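Long-range contact in uncharacterized protein (Bombyx mori, PDB 5AZ0), which probably reduces carbonyl substrates as a member of the aldo-keto reductase family, silkworm AKR2E5: residues W138-I151 / P315-D327. Sequence-based numbering, arbitrary orientation.
Sequences WPMSISQEGVDEKI and PLFWQPYENYPFD
W138 receives the edge of W318 on one face, CZ3 of W318 lying 3.5 Å from CE2 of W138 in an edge-to-face pair with planes at 61°; F326 and CG of P325 sit at its edge. On W318, CE of M140 lies above the plane, offset toward the rim, 3.4 Å from CE3 of W318, while CE1 of F317 sits over the centre of the opposite face. A flexible thioether suits this place: bent at chi2 (90°) and chi3, it curls its methyl onto the indole. Y321 serves twice: its ring offers a face to the methyl CD1 of I142, a CH-pi contact, and at its edge OH donates to O of G146, though the 2.5 Å length is doubtful. G146 closes a type I turn begun at S143, with backbone angles only glycine accepts easily.

Beside these ring contacts, the short carboxylate of D148 serves two backbone amides: OD2 accepts a nearly straight bond (2.8 Å) from N of E322 on the syn side, tilted 29° out of the carboxylate plane, and OD1, met from above that plane, takes N of K150 in an Asx turn. With an alanine in place of D148, the amide of E322 would probably lose its acceptor and the turn at K150 its tie. The paired loops belong to a TIM barrel and probably help wall the substrate pocket, as loops at the C-terminal ends of the barrel strands and the chain's C-terminal loop do in aldo-keto reductases.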
loop_
_atom_site.group_PDB
_atom_site.type_symbol
_atom_site.label_atom_id
_atom_site.label_comp_id
_atom_site.label_asym_id
_atom_site.label_seq_id
_atom_site.Cartn_x
_atom_site.Cartn_y
_atom_site.Cartn_z
ATOM N N TRP A 138 3.085 7.042 7.789
ATOM C CA TRP A 138 4.020 8.080 7.329
ATOM C C TRP A 138 5.055 8.286 8.361
ATOM O O TRP A 138 4.822 7.994 9.528
ATOM C CB TRP A 138 3.331 9.426 7.092
ATOM C CG TRP A 138 2.380 9.365 5.999
ATOM C CD1 TRP A 138 1.119 8.886 6.051
ATOM C CD2 TRP A 138 2.592 9.800 4.639
ATOM N NE1 TRP A 138 0.502 9.017 4.798
ATOM C CE2 TRP A 138 1.406 9.543 3.917
ATOM C CE3 TRP A 138 3.660 10.411 3.976
ATOM C CZ2 TRP A 138 1.269 9.837 2.561
ATOM C CZ3 TRP A 138 3.536 10.701 2.601
ATOM C CH2 TRP A 138 2.348 10.410 1.911
ATOM N N PRO A 139 6.232 8.807 7.955
ATOM C CA PRO A 139 7.315 9.036 8.891
ATOM C C PRO A 139 7.100 10.283 9.812
ATOM O O PRO A 139 7.788 10.430 10.857
ATOM C CB PRO A 139 8.546 9.161 7.956
ATOM C CG PRO A 139 8.003 9.619 6.691
ATOM C CD PRO A 139 6.653 9.002 6.555
ATOM N N MET A 140 6.164 11.154 9.458
ATOM C CA MET A 140 5.892 12.375 10.268
ATOM C C MET A 140 5.067 12.007 11.524
ATOM O O MET A 140 4.285 11.045 11.524
ATOM C CB MET A 140 5.150 13.446 9.472
ATOM C CG MET A 140 5.764 13.771 8.139
ATOM S SD MET A 140 5.193 12.798 6.752
ATOM C CE MET A 140 3.435 13.061 6.587
ATOM N N SER A 141 5.295 12.791 12.565
ATOM C CA SER A 141 4.598 12.745 13.822
ATOM C C SER A 141 3.860 14.078 14.003
ATOM O O SER A 141 4.496 15.091 14.284
ATOM C CB SER A 141 5.600 12.566 14.922
ATOM O OG SER A 141 6.464 13.721 15.074
ATOM N N ILE A 142 2.557 14.040 13.811
ATOM C CA ILE A 142 1.665 15.179 13.761
ATOM C C ILE A 142 0.418 14.988 14.649
ATOM O O ILE A 142 -0.372 14.040 14.426
ATOM C CB ILE A 142 1.183 15.441 12.309
ATOM C CG1 ILE A 142 2.434 15.566 11.411
ATOM C CG2 ILE A 142 0.332 16.707 12.216
ATOM C CD1 ILE A 142 2.144 15.766 9.959
ATOM N N SER A 143 0.175 15.928 15.579
ATOM C CA SER A 143 -1.034 15.866 16.431
ATOM C C SER A 143 -2.290 15.984 15.609
ATOM O O SER A 143 -2.292 16.373 14.436
ATOM C CB SER A 143 -1.046 16.922 17.574
ATOM O OG SER A 143 -1.533 18.173 17.073
ATOM N N GLN A 144 -3.412 15.637 16.223
ATOM C CA GLN A 144 -4.706 15.801 15.574
ATOM C C GLN A 144 -5.017 17.269 15.279
ATOM O O GLN A 144 -5.903 17.541 14.490
ATOM C CB GLN A 144 -5.866 15.221 16.517
ATOM C CG GLN A 144 -5.628 13.771 17.026
ATOM C CD GLN A 144 -4.799 13.597 18.345
ATOM O OE1 GLN A 144 -3.678 14.216 18.639
ATOM N NE2 GLN A 144 -5.346 12.690 19.167
ATOM N N GLU A 145 -4.359 18.216 15.972
ATOM C CA GLU A 145 -4.550 19.631 15.650
ATOM C C GLU A 145 -3.493 20.201 14.671
ATOM O O GLU A 145 -3.536 21.368 14.377
ATOM C CB GLU A 145 -4.591 20.449 16.936
ATOM C CG GLU A 145 -5.875 20.164 17.741
ATOM C CD GLU A 145 -5.798 18.887 18.560
ATOM O OE1 GLU A 145 -4.698 18.534 19.068
ATOM O OE2 GLU A 145 -6.853 18.241 18.715
ATOM N N GLY A 146 -2.566 19.390 14.159
ATOM C CA GLY A 146 -1.639 19.856 13.142
ATOM C C GLY A 146 -0.333 20.265 13.754
ATOM O O GLY A 146 0.468 20.801 13.062
ATOM N N VAL A 147 -0.098 20.004 15.038
ATOM C CA VAL A 147 1.173 20.328 15.656
ATOM C C VAL A 147 2.246 19.259 15.303
ATOM O O VAL A 147 2.031 18.064 15.412
ATOM C CB VAL A 147 1.045 20.433 17.182
ATOM C CG1 VAL A 147 2.389 20.662 17.842
ATOM C CG2 VAL A 147 0.074 21.554 17.591
ATOM N N ASP A 148 3.421 19.713 14.913
ATOM C CA ASP A 148 4.518 18.846 14.672
ATOM C C ASP A 148 5.056 18.414 15.978
ATOM O O ASP A 148 5.562 19.256 16.716
ATOM C CB ASP A 148 5.603 19.559 13.864
ATOM C CG ASP A 148 6.681 18.579 13.328
ATOM O OD1 ASP A 148 6.638 17.407 13.726
ATOM O OD2 ASP A 148 7.545 18.969 12.495
ATOM N N GLU A 149 5.001 17.095 16.281
ATOM C CA GLU A 149 5.442 16.605 17.582
ATOM C C GLU A 149 6.858 16.309 17.571
ATOM O O GLU A 149 7.409 16.061 18.611
ATOM C CB GLU A 149 4.590 15.386 18.046
ATOM C CG GLU A 149 3.140 15.837 18.170
ATOM C CD GLU A 149 2.146 14.860 18.726
ATOM O OE1 GLU A 149 1.923 13.788 18.148
ATOM O OE2 GLU A 149 1.501 15.237 19.700
ATOM N N LYS A 150 7.475 16.321 16.379
ATOM C CA LYS A 150 8.914 16.127 16.242
ATOM C C LYS A 150 9.358 14.900 16.928
ATOM O O LYS A 150 10.369 14.889 17.606
ATOM C CB LYS A 150 9.667 17.379 16.750
ATOM C CG LYS A 150 9.261 18.648 15.944
ATOM C CD LYS A 150 9.984 19.929 16.441
ATOM C CE LYS A 150 9.594 21.127 15.574
ATOM N NZ LYS A 150 10.536 22.262 15.789
ATOM N N ILE A 151 8.608 13.802 16.768
ATOM C CA ILE A 151 9.099 12.514 17.331
ATOM C C ILE A 151 9.895 11.823 16.244
ATOM O O ILE A 151 9.451 11.748 15.107
ATOM C CB ILE A 151 7.883 11.636 17.742
ATOM C CG1 ILE A 151 7.096 12.420 18.811
ATOM C CG2 ILE A 151 8.338 10.281 18.267
ATOM C CD1 ILE A 151 5.785 11.767 19.173
ATOM N N PRO A 315 1.261 15.197 -0.858
ATOM C CA PRO A 315 0.393 15.965 0.010
ATOM C C PRO A 315 1.137 17.212 0.495
ATOM O O PRO A 315 1.874 17.161 1.480
ATOM C CB PRO A 315 0.044 14.954 1.121
ATOM C CG PRO A 315 1.169 13.993 1.125
ATOM C CD PRO A 315 1.746 13.951 -0.245
ATOM N N LEU A 316 0.894 18.343 -0.188
ATOM C CA LEU A 316 1.699 19.572 0.036
ATOM C C LEU A 316 1.540 20.127 1.403
ATOM O O LEU A 316 2.515 20.618 1.963
ATOM C CB LEU A 316 1.384 20.645 -1.027
ATOM C CG LEU A 316 1.902 20.155 -2.406
ATOM C CD1 LEU A 316 1.169 20.843 -3.546
ATOM C CD2 LEU A 316 3.444 20.229 -2.542
ATOM N N PHE A 317 0.348 19.972 1.999
ATOM C CA PHE A 317 0.133 20.343 3.437
ATOM C C PHE A 317 1.074 19.702 4.434
ATOM O O PHE A 317 1.204 20.226 5.502
ATOM C CB PHE A 317 -1.302 20.114 3.888
ATOM C CG PHE A 317 -1.899 18.828 3.396
ATOM C CD1 PHE A 317 -1.698 17.640 4.094
ATOM C CD2 PHE A 317 -2.684 18.816 2.271
ATOM C CE1 PHE A 317 -2.245 16.451 3.629
ATOM C CE2 PHE A 317 -3.228 17.637 1.805
ATOM C CZ PHE A 317 -2.995 16.439 2.480
ATOM N N TRP A 318 1.788 18.600 4.083
ATOM C CA TRP A 318 2.762 18.050 5.031
ATOM C C TRP A 318 4.193 18.471 4.842
ATOM O O TRP A 318 5.029 18.153 5.704
ATOM C CB TRP A 318 2.658 16.493 5.051
ATOM C CG TRP A 318 1.378 15.982 5.717
ATOM C CD1 TRP A 318 0.701 16.555 6.781
ATOM C CD2 TRP A 318 0.654 14.792 5.392
ATOM N NE1 TRP A 318 -0.386 15.784 7.121
ATOM C CE2 TRP A 318 -0.449 14.706 6.293
ATOM C CE3 TRP A 318 0.844 13.771 4.467
ATOM C CZ2 TRP A 318 -1.352 13.661 6.270
ATOM C CZ3 TRP A 318 -0.077 12.699 4.445
ATOM C CH2 TRP A 318 -1.169 12.669 5.363
ATOM N N GLN A 319 4.504 19.205 3.763
ATOM C CA GLN A 319 5.920 19.697 3.536
ATOM C C GLN A 319 6.617 20.342 4.696
ATOM O O GLN A 319 7.781 20.028 4.925
ATOM C CB GLN A 319 6.074 20.647 2.357
ATOM C CG GLN A 319 5.635 20.073 1.015
ATOM C CD GLN A 319 6.173 20.847 -0.207
ATOM O OE1 GLN A 319 6.348 20.270 -1.288
ATOM N NE2 GLN A 319 6.393 22.158 -0.041
ATOM N N PRO A 320 5.929 21.207 5.464
ATOM C CA PRO A 320 6.629 21.867 6.607
ATOM C C PRO A 320 6.934 20.976 7.806
ATOM O O PRO A 320 7.578 21.449 8.758
ATOM C CB PRO A 320 5.658 22.966 7.067
ATOM C CG PRO A 320 4.521 22.935 6.133
ATOM C CD PRO A 320 4.556 21.690 5.280
ATOM N N TYR A 321 6.504 19.697 7.804
ATOM C CA TYR A 321 6.706 18.840 9.020
ATOM C C TYR A 321 8.016 18.155 8.977
ATOM O O TYR A 321 8.474 17.756 7.929
ATOM C CB TYR A 321 5.507 17.852 9.170
ATOM C CG TYR A 321 4.268 18.623 9.527
ATOM C CD1 TYR A 321 3.502 19.178 8.573
ATOM C CD2 TYR A 321 3.919 18.814 10.877
ATOM C CE1 TYR A 321 2.418 19.971 8.914
ATOM C CE2 TYR A 321 2.836 19.580 11.251
ATOM C CZ TYR A 321 2.103 20.164 10.276
ATOM O OH TYR A 321 1.015 20.916 10.626
ATOM N N GLU A 322 8.638 17.962 10.114
ATOM C CA GLU A 322 9.821 17.162 10.128
ATOM C C GLU A 322 9.527 15.724 9.576
ATOM O O GLU A 322 8.412 15.175 9.726
ATOM C CB GLU A 322 10.419 17.159 11.521
ATOM C CG GLU A 322 11.007 18.548 11.878
ATOM C CD GLU A 322 11.826 18.644 13.160
ATOM O OE1 GLU A 322 12.053 17.626 13.883
ATOM O OE2 GLU A 322 12.226 19.789 13.449
ATOM N N ASN A 323 10.489 15.173 8.846
ATOM C CA ASN A 323 10.382 13.837 8.230
ATOM C C ASN A 323 9.412 13.714 7.079
ATOM O O ASN A 323 9.240 12.622 6.501
ATOM C CB ASN A 323 10.144 12.763 9.307
ATOM C CG ASN A 323 11.335 12.562 10.190
ATOM O OD1 ASN A 323 11.276 12.624 11.429
ATOM N ND2 ASN A 323 12.404 12.202 9.584
ATOM N N TYR A 324 8.850 14.825 6.618
ATOM C CA TYR A 324 8.213 14.791 5.340
ATOM C C TYR A 324 9.173 14.179 4.320
ATOM O O TYR A 324 10.348 14.580 4.254
ATOM C CB TYR A 324 7.895 16.159 4.867
ATOM C CG TYR A 324 7.234 16.205 3.509
ATOM C CD1 TYR A 324 5.886 15.921 3.354
ATOM C CD2 TYR A 324 7.928 16.631 2.388
ATOM C CE1 TYR A 324 5.245 15.991 2.129
ATOM C CE2 TYR A 324 7.311 16.734 1.161
ATOM C CZ TYR A 324 5.968 16.416 1.012
ATOM O OH TYR A 324 5.323 16.547 -0.235
ATOM N N PRO A 325 8.699 13.181 3.548
ATOM C CA PRO A 325 9.678 12.336 2.845
ATOM C C PRO A 325 10.076 12.816 1.468
ATOM O O PRO A 325 11.138 12.457 1.018
ATOM C CB PRO A 325 8.966 10.958 2.745
ATOM C CG PRO A 325 7.505 11.326 2.736
ATOM C CD PRO A 325 7.362 12.533 3.648
ATOM N N PHE A 326 9.222 13.572 0.816
ATOM C CA PHE A 326 9.437 13.905 -0.568
ATOM C C PHE A 326 10.233 15.233 -0.734
ATOM O O PHE A 326 10.417 15.988 0.236
ATOM C CB PHE A 326 8.095 13.984 -1.281
ATOM C CG PHE A 326 7.165 12.829 -1.001
ATOM C CD1 PHE A 326 7.637 11.495 -0.927
ATOM C CD2 PHE A 326 5.807 13.068 -0.804
ATOM C CE1 PHE A 326 6.761 10.446 -0.691
ATOM C CE2 PHE A 326 4.935 12.029 -0.575
ATOM C CZ PHE A 326 5.417 10.716 -0.520
ATOM N N ASP A 327 10.668 15.501 -1.961
ATOM C CA ASP A 327 11.379 16.780 -2.285
ATOM C C ASP A 327 10.429 17.921 -2.047
ATOM O O ASP A 327 9.294 17.816 -2.394
ATOM C CB ASP A 327 11.905 16.812 -3.755
ATOM C CG ASP A 327 13.181 15.951 -3.949
ATOM O OD1 ASP A 327 13.889 15.629 -2.951
ATOM O OD2 ASP A 327 13.473 15.574 -5.111
HETATM O O HOH W 1 7.160 15.173 12.206
HETATM O O HOH W 2 9.082 13.670 13.103
HETATM O O HOH W 3 7.998 21.533 12.078
HETATM O O HOH W 4 10.845 22.267 12.411
#